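Uncharacterized protein (Thermoplasma acidophilum, PDB 3M4R) is of unknown function but carries a zinc-binding class II aldolase/adducin head domain at the N-terminal end of a longer protein that is probably an oxidoreductase. Local coordinates at residues R7-K12 and V20-R25; L123-V128 and F193-K198. All blocks are in the same frame, centred on the assembly; numbering follows the deposited sequence.

From the N terminus, the chain first runs as an extended lead-in whose residues 7-12 are met by the following helix 16-28, which comes back against them at contact 1, closing a short local loop with only seven residues between the two segments. Contact 2 opens much later and closes a loop of 64 residues: strand 127-131, entered from 123-126, meets the end of strand 189-194 where the chain passes into helix 197-215. The two contacts follow one another in series, neither enclosing the other. They nevertheless touch, because the W8 ring reaches G197 and K198 and the backbone N of V20 lies beside the F127 ring, so lead-in, helices and central sheet are tied together.

Contact 1. Residues R7-K12 and V20-R25; sequences RWAETK and VVYGSR
Y22 and W8 form a T-shaped (edge-to-face) aromatic pair that pins the loop 7-12 to helix 16-28 in this class II aldolase/adducin-type domain. The ring planes stand at 88°, and the edge of Y22 meets the face of the W8 six-membered ring, with Y22 CE2 3.8 Å from W8 CD2. W8 CG is anti to the backbone N (chi1 -168°), and the end of the indole comes nearer the helix than the direction of its CB would suggest. The same six-membered ring also meets the helix backbone, CZ3 lying 3.7 Å from G23 CA. Glycine suits this place on the helix: a side chain starting there would be pressed against the W8 ring.

Y22 has a face to offer as well as an edge. E10 lays its CG above that face, off toward the rim, 3.7 Å from Y22 CZ, a CH-pi contact made by the aliphatic part of a residue whose carboxylate plane is turned 83° from the ring. A long aromatic side chain with a polar tip is apt here, since it can pack against W8 and E10 and still reach the backbone N of A9, between those two residues.

Around the pair, W8 also leans on F13 and L26, while the R7 backbone N is hydrogen-bonded to Y201 of helix 197-215. The contact lies near the surface, away from the zinc site. At the tip of its ring, Y22 OH accepts a hydrogen bond from A9 N, 3.0 Å long with an N-H...O angle of 160°.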
loop_
_atom_site.group_PDB
_atom_site.type_symbol
_atom_site.label_atom_id
_atom_site.label_comp_id
_atom_site.label_asym_id
_atom_site.label_seq_id
_atom_site.Cartn_x
_atom_site.Cartn_y
_atom_site.Cartn_z
ATOM N N ARG A 7 14.593 8.180 6.119
ATOM C CA ARG A 7 15.844 7.444 5.929
ATOM C C ARG A 7 16.178 7.043 4.472
ATOM O O ARG A 7 17.014 6.155 4.258
ATOM C CB ARG A 7 15.821 6.183 6.814
ATOM C CG ARG A 7 15.313 6.415 8.244
ATOM C CD ARG A 7 15.412 5.139 9.114
ATOM N NE ARG A 7 14.345 5.048 10.128
ATOM C CZ ARG A 7 14.265 4.129 11.102
ATOM N NH1 ARG A 7 13.240 4.147 11.959
ATOM N NH2 ARG A 7 15.196 3.189 11.233
ATOM N N TRP A 8 15.560 7.682 3.475
ATOM C CA TRP A 8 15.725 7.240 2.069
ATOM C C TRP A 8 17.065 7.733 1.544
ATOM O O TRP A 8 17.267 8.935 1.468
ATOM C CB TRP A 8 14.580 7.751 1.177
ATOM C CG TRP A 8 14.527 7.113 -0.201
ATOM C CD1 TRP A 8 15.323 7.405 -1.259
ATOM C CD2 TRP A 8 13.619 6.087 -0.656
ATOM N NE1 TRP A 8 14.990 6.627 -2.341
ATOM C CE2 TRP A 8 13.945 5.810 -2.002
ATOM C CE3 TRP A 8 12.580 5.373 -0.056
ATOM C CZ2 TRP A 8 13.272 4.861 -2.757
ATOM C CZ3 TRP A 8 11.895 4.418 -0.825
ATOM C CH2 TRP A 8 12.255 4.170 -2.154
ATOM N N ALA A 9 17.974 6.815 1.209
ATOM C CA ALA A 9 19.355 7.172 0.834
ATOM C C ALA A 9 19.698 6.913 -0.644
ATOM O O ALA A 9 20.406 7.696 -1.266
ATOM C CB ALA A 9 20.370 6.461 1.767
ATOM N N GLU A 10 19.187 5.838 -1.222
ATOM C CA GLU A 10 19.567 5.477 -2.591
ATOM C C GLU A 10 19.023 6.418 -3.667
ATOM O O GLU A 10 18.177 7.272 -3.420
ATOM C CB GLU A 10 19.130 4.049 -2.893
ATOM C CG GLU A 10 19.771 3.007 -1.989
ATOM C CD GLU A 10 21.269 3.024 -2.067
ATOM O OE1 GLU A 10 21.827 3.075 -3.197
ATOM O OE2 GLU A 10 21.894 3.003 -0.988
ATOM N N THR A 11 19.556 6.282 -4.867
ATOM C CA THR A 11 18.940 6.911 -6.026
ATOM C C THR A 11 18.841 5.933 -7.193
ATOM O O THR A 11 17.868 5.974 -7.941
ATOM C CB THR A 11 19.661 8.233 -6.431
ATOM O OG1 THR A 11 21.076 8.016 -6.529
ATOM C CG2 THR A 11 19.397 9.354 -5.399
ATOM N N LYS A 12 19.815 5.030 -7.326
ATOM C CA LYS A 12 19.845 4.049 -8.420
ATOM C C LYS A 12 19.427 2.635 -7.968
ATOM O O LYS A 12 19.928 2.113 -6.971
ATOM C CB LYS A 12 21.252 3.997 -9.039
ATOM N N VAL A 20 11.147 -1.361 -4.774
ATOM C CA VAL A 20 10.076 -1.649 -3.812
ATOM C C VAL A 20 10.608 -2.388 -2.589
ATOM O O VAL A 20 10.114 -2.137 -1.491
ATOM C CB VAL A 20 8.859 -2.442 -4.441
ATOM C CG1 VAL A 20 9.121 -3.964 -4.585
ATOM C CG2 VAL A 20 7.571 -2.166 -3.603
ATOM N N VAL A 21 11.611 -3.270 -2.771
ATOM C CA VAL A 21 12.223 -4.008 -1.636
ATOM C C VAL A 21 12.882 -2.975 -0.708
ATOM O O VAL A 21 12.715 -2.999 0.518
ATOM C CB VAL A 21 13.262 -5.088 -2.111
ATOM C CG1 VAL A 21 14.242 -5.497 -0.982
ATOM C CG2 VAL A 21 12.536 -6.375 -2.694
ATOM N N TYR A 22 13.615 -2.060 -1.310
ATOM C CA TYR A 22 14.287 -1.017 -0.560
ATOM C C TYR A 22 13.329 -0.204 0.290
ATOM O O TYR A 22 13.541 -0.046 1.478
ATOM C CB TYR A 22 15.073 -0.117 -1.499
ATOM C CG TYR A 22 15.832 0.926 -0.747
ATOM C CD1 TYR A 22 16.936 0.584 0.014
ATOM C CD2 TYR A 22 15.420 2.260 -0.766
ATOM C CE1 TYR A 22 17.633 1.547 0.715
ATOM C CE2 TYR A 22 16.091 3.211 -0.077
ATOM C CZ TYR A 22 17.198 2.858 0.673
ATOM O OH TYR A 22 17.867 3.842 1.365
ATOM N N GLY A 23 12.243 0.251 -0.313
ATOM C CA GLY A 23 11.238 1.013 0.403
ATOM C C GLY A 23 10.607 0.216 1.531
ATOM O O GLY A 23 10.366 0.743 2.598
ATOM N N SER A 24 10.343 -1.059 1.258
ATOM C CA SER A 24 9.706 -1.947 2.219
ATOM C C SER A 24 10.580 -2.090 3.429
ATOM O O SER A 24 10.124 -1.987 4.551
ATOM C CB SER A 24 9.478 -3.288 1.575
ATOM O OG SER A 24 8.578 -3.107 0.507
ATOM N N ARG A 25 11.852 -2.315 3.190
ATOM C CA ARG A 25 12.811 -2.440 4.296
ATOM C C ARG A 25 12.835 -1.202 5.195
ATOM O O ARG A 25 12.843 -1.337 6.421
ATOM C CB ARG A 25 14.183 -2.767 3.752
ATOM C CG ARG A 25 14.260 -4.185 3.196
ATOM C CD ARG A 25 15.519 -4.373 2.402
ATOM N NE ARG A 25 15.641 -5.745 1.937
ATOM C CZ ARG A 25 16.677 -6.231 1.253
ATOM N NH1 ARG A 25 17.738 -5.476 0.998
ATOM N NH2 ARG A 25 16.686 -7.504 0.884
#

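Contact 2. Residues L123-V128 and F193-K198; sequences LPYKFV and FGDTGK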
loop_
_atom_site.group_PDB
_atom_site.type_symbol
_atom_site.label_atom_id
_atom_site.label_comp_id
_atom_site.label_asym_id
_atom_site.label_seq_id
_atom_site.Cartn_x
_atom_site.Cartn_y
_atom_site.Cartn_z
ATOM N N LEU A 123 -5.208 1.905 -6.911
ATOM C CA LEU A 123 -4.631 3.259 -6.893
ATOM C C LEU A 123 -3.667 3.389 -8.065
ATOM O O LEU A 123 -2.733 2.566 -8.217
ATOM C CB LEU A 123 -3.904 3.486 -5.579
ATOM C CG LEU A 123 -4.819 3.723 -4.373
ATOM C CD1 LEU A 123 -3.991 3.714 -3.056
ATOM C CD2 LEU A 123 -5.562 5.011 -4.559
ATOM N N PRO A 124 -3.885 4.408 -8.928
ATOM C CA PRO A 124 -3.176 4.440 -10.188
ATOM C C PRO A 124 -1.866 5.194 -10.093
ATOM O O PRO A 124 -1.668 6.212 -10.824
ATOM C CB PRO A 124 -4.153 5.212 -11.097
ATOM C CG PRO A 124 -4.773 6.185 -10.188
ATOM C CD PRO A 124 -4.984 5.389 -8.909
ATOM N N TYR A 125 -1.017 4.737 -9.191
ATOM C CA TYR A 125 0.345 5.178 -9.076
ATOM C C TYR A 125 1.231 3.937 -9.095
ATOM O O TYR A 125 0.835 2.833 -8.649
ATOM C CB TYR A 125 0.558 5.952 -7.767
ATOM C CG TYR A 125 0.471 7.488 -7.837
ATOM C CD1 TYR A 125 1.450 8.229 -8.497
ATOM C CD2 TYR A 125 -0.549 8.188 -7.178
ATOM C CE1 TYR A 125 1.402 9.642 -8.575
ATOM C CE2 TYR A 125 -0.603 9.609 -7.196
ATOM C CZ TYR A 125 0.377 10.337 -7.915
ATOM O OH TYR A 125 0.362 11.735 -7.975
ATOM N N LYS A 126 2.423 4.089 -9.652
ATOM C CA LYS A 126 3.337 2.961 -9.787
ATOM C C LYS A 126 3.642 2.310 -8.427
ATOM O O LYS A 126 3.602 1.071 -8.305
ATOM C CB LYS A 126 4.610 3.387 -10.512
ATOM C CG LYS A 126 5.548 2.285 -10.890
ATOM C CD LYS A 126 6.671 2.810 -11.751
ATOM C CE LYS A 126 7.748 1.729 -11.958
ATOM N NZ LYS A 126 7.321 0.675 -12.945
ATOM N N PHE A 127 3.978 3.116 -7.431
ATOM C CA PHE A 127 4.322 2.605 -6.093
ATOM C C PHE A 127 3.219 2.980 -5.109
ATOM O O PHE A 127 2.726 4.088 -5.118
ATOM C CB PHE A 127 5.664 3.218 -5.570
ATOM C CG PHE A 127 6.876 2.713 -6.279
ATOM C CD1 PHE A 127 7.244 3.248 -7.532
ATOM C CD2 PHE A 127 7.661 1.712 -5.717
ATOM C CE1 PHE A 127 8.360 2.791 -8.196
ATOM C CE2 PHE A 127 8.796 1.233 -6.411
ATOM C CZ PHE A 127 9.136 1.776 -7.636
ATOM N N VAL A 128 2.857 2.047 -4.234
ATOM C CA VAL A 128 1.882 2.265 -3.186
ATOM C C VAL A 128 2.451 1.641 -1.910
ATOM O O VAL A 128 3.007 0.527 -1.918
ATOM C CB VAL A 128 0.543 1.582 -3.519
ATOM C CG1 VAL A 128 -0.454 1.751 -2.381
ATOM C CG2 VAL A 128 -0.047 2.112 -4.848
ATOM N N PHE A 193 1.547 6.965 -1.990
ATOM C CA PHE A 193 1.800 6.509 -3.327
ATOM C C PHE A 193 2.592 7.551 -4.129
ATOM O O PHE A 193 2.700 8.722 -3.733
ATOM C CB PHE A 193 0.451 6.265 -4.006
ATOM C CG PHE A 193 -0.645 7.134 -3.461
ATOM C CD1 PHE A 193 -0.690 8.479 -3.753
ATOM C CD2 PHE A 193 -1.594 6.604 -2.615
ATOM C CE1 PHE A 193 -1.708 9.331 -3.195
ATOM C CE2 PHE A 193 -2.581 7.398 -2.057
ATOM C CZ PHE A 193 -2.651 8.781 -2.344
ATOM N N GLY A 194 3.120 7.126 -5.261
ATOM C CA GLY A 194 3.844 8.051 -6.135
ATOM C C GLY A 194 4.455 7.336 -7.305
ATOM O O GLY A 194 4.290 6.110 -7.458
ATOM N N ASP A 195 5.149 8.089 -8.132
ATOM C CA ASP A 195 5.731 7.599 -9.367
ATOM C C ASP A 195 6.991 6.778 -9.105
ATOM O O ASP A 195 7.404 5.961 -9.944
ATOM C CB ASP A 195 6.078 8.772 -10.287
ATOM C CG ASP A 195 4.848 9.453 -10.864
ATOM O OD1 ASP A 195 3.761 8.848 -10.919
ATOM O OD2 ASP A 195 4.980 10.613 -11.280
ATOM N N THR A 196 7.606 7.037 -7.957
ATOM C CA THR A 196 8.830 6.399 -7.553
ATOM C C THR A 196 8.667 5.971 -6.111
ATOM O O THR A 196 7.718 6.401 -5.392
ATOM C CB THR A 196 10.042 7.371 -7.675
ATOM O OG1 THR A 196 9.978 8.355 -6.628
ATOM C CG2 THR A 196 10.064 8.050 -9.074
ATOM N N GLY A 197 9.570 5.097 -5.691
ATOM C CA GLY A 197 9.522 4.608 -4.323
ATOM C C GLY A 197 9.731 5.764 -3.356
ATOM O O GLY A 197 8.987 5.902 -2.389
ATOM N N LYS A 198 10.728 6.623 -3.636
ATOM C CA LYS A 198 11.039 7.715 -2.738
ATOM C C LYS A 198 9.820 8.612 -2.517
ATOM O O LYS A 198 9.551 9.039 -1.391
ATOM C CB LYS A 198 12.221 8.571 -3.277
ATOM C CG LYS A 198 12.770 9.591 -2.268
ATOM C CD LYS A 198 14.021 10.301 -2.804
ATOM C CE LYS A 198 14.591 11.311 -1.811
ATOM N NZ LYS A 198 13.635 12.414 -1.552
HETATM O O HOH W 1 2.905 6.377 -11.182
#
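F127 and G194 are joined by two backbone hydrogen bonds, as an antiparallel hydrogen-bonded pair: F127 N gives to G194 O at 3.0 Å, and G194 N returns a bond to F127 O at 3.1 Å. V128 and F193 follow as a non-hydrogen-bonded pair. Just before the strand, a water accepts from K126 N and donates to D195 OD1 at 2.6 Å, bridging the segments where the direct ladder stops.

Beyond these bonds, the flat F127 ring lies against the start of helix 197-215, with G197 N 3.4 Å above the plane over its centre and G197 CA making a CH-pi contact on the ring. With no side chain at G197, its N and CA can face the ring directly, and T196 caps the helix as its N-cap residue, OG1 accepting from E199 N. An alanine in place of F127 would probably open a gap under this first turn, leaving G197 without the ring it packs on.

F193 shares a sheet face with V128; its ring lies almost parallel to that of Y125 (9°), in the loop before the strand, but slid aside, so they barely overlap; Y125 CD2 comes 3.4 Å from F193 CD1. L123 CD1 adds an apolar touch at F193 CD2, 3.8 Å away.

K126 NZ forms a salt bridge with D16 and a hydrogen bond to K44 O. Strand 127-131 lies mid-sheet, between 40-48 and 189-194, and leads on to the zinc ligands H130 and H132, with helix 16-28 bringing E19 to F127 and G197.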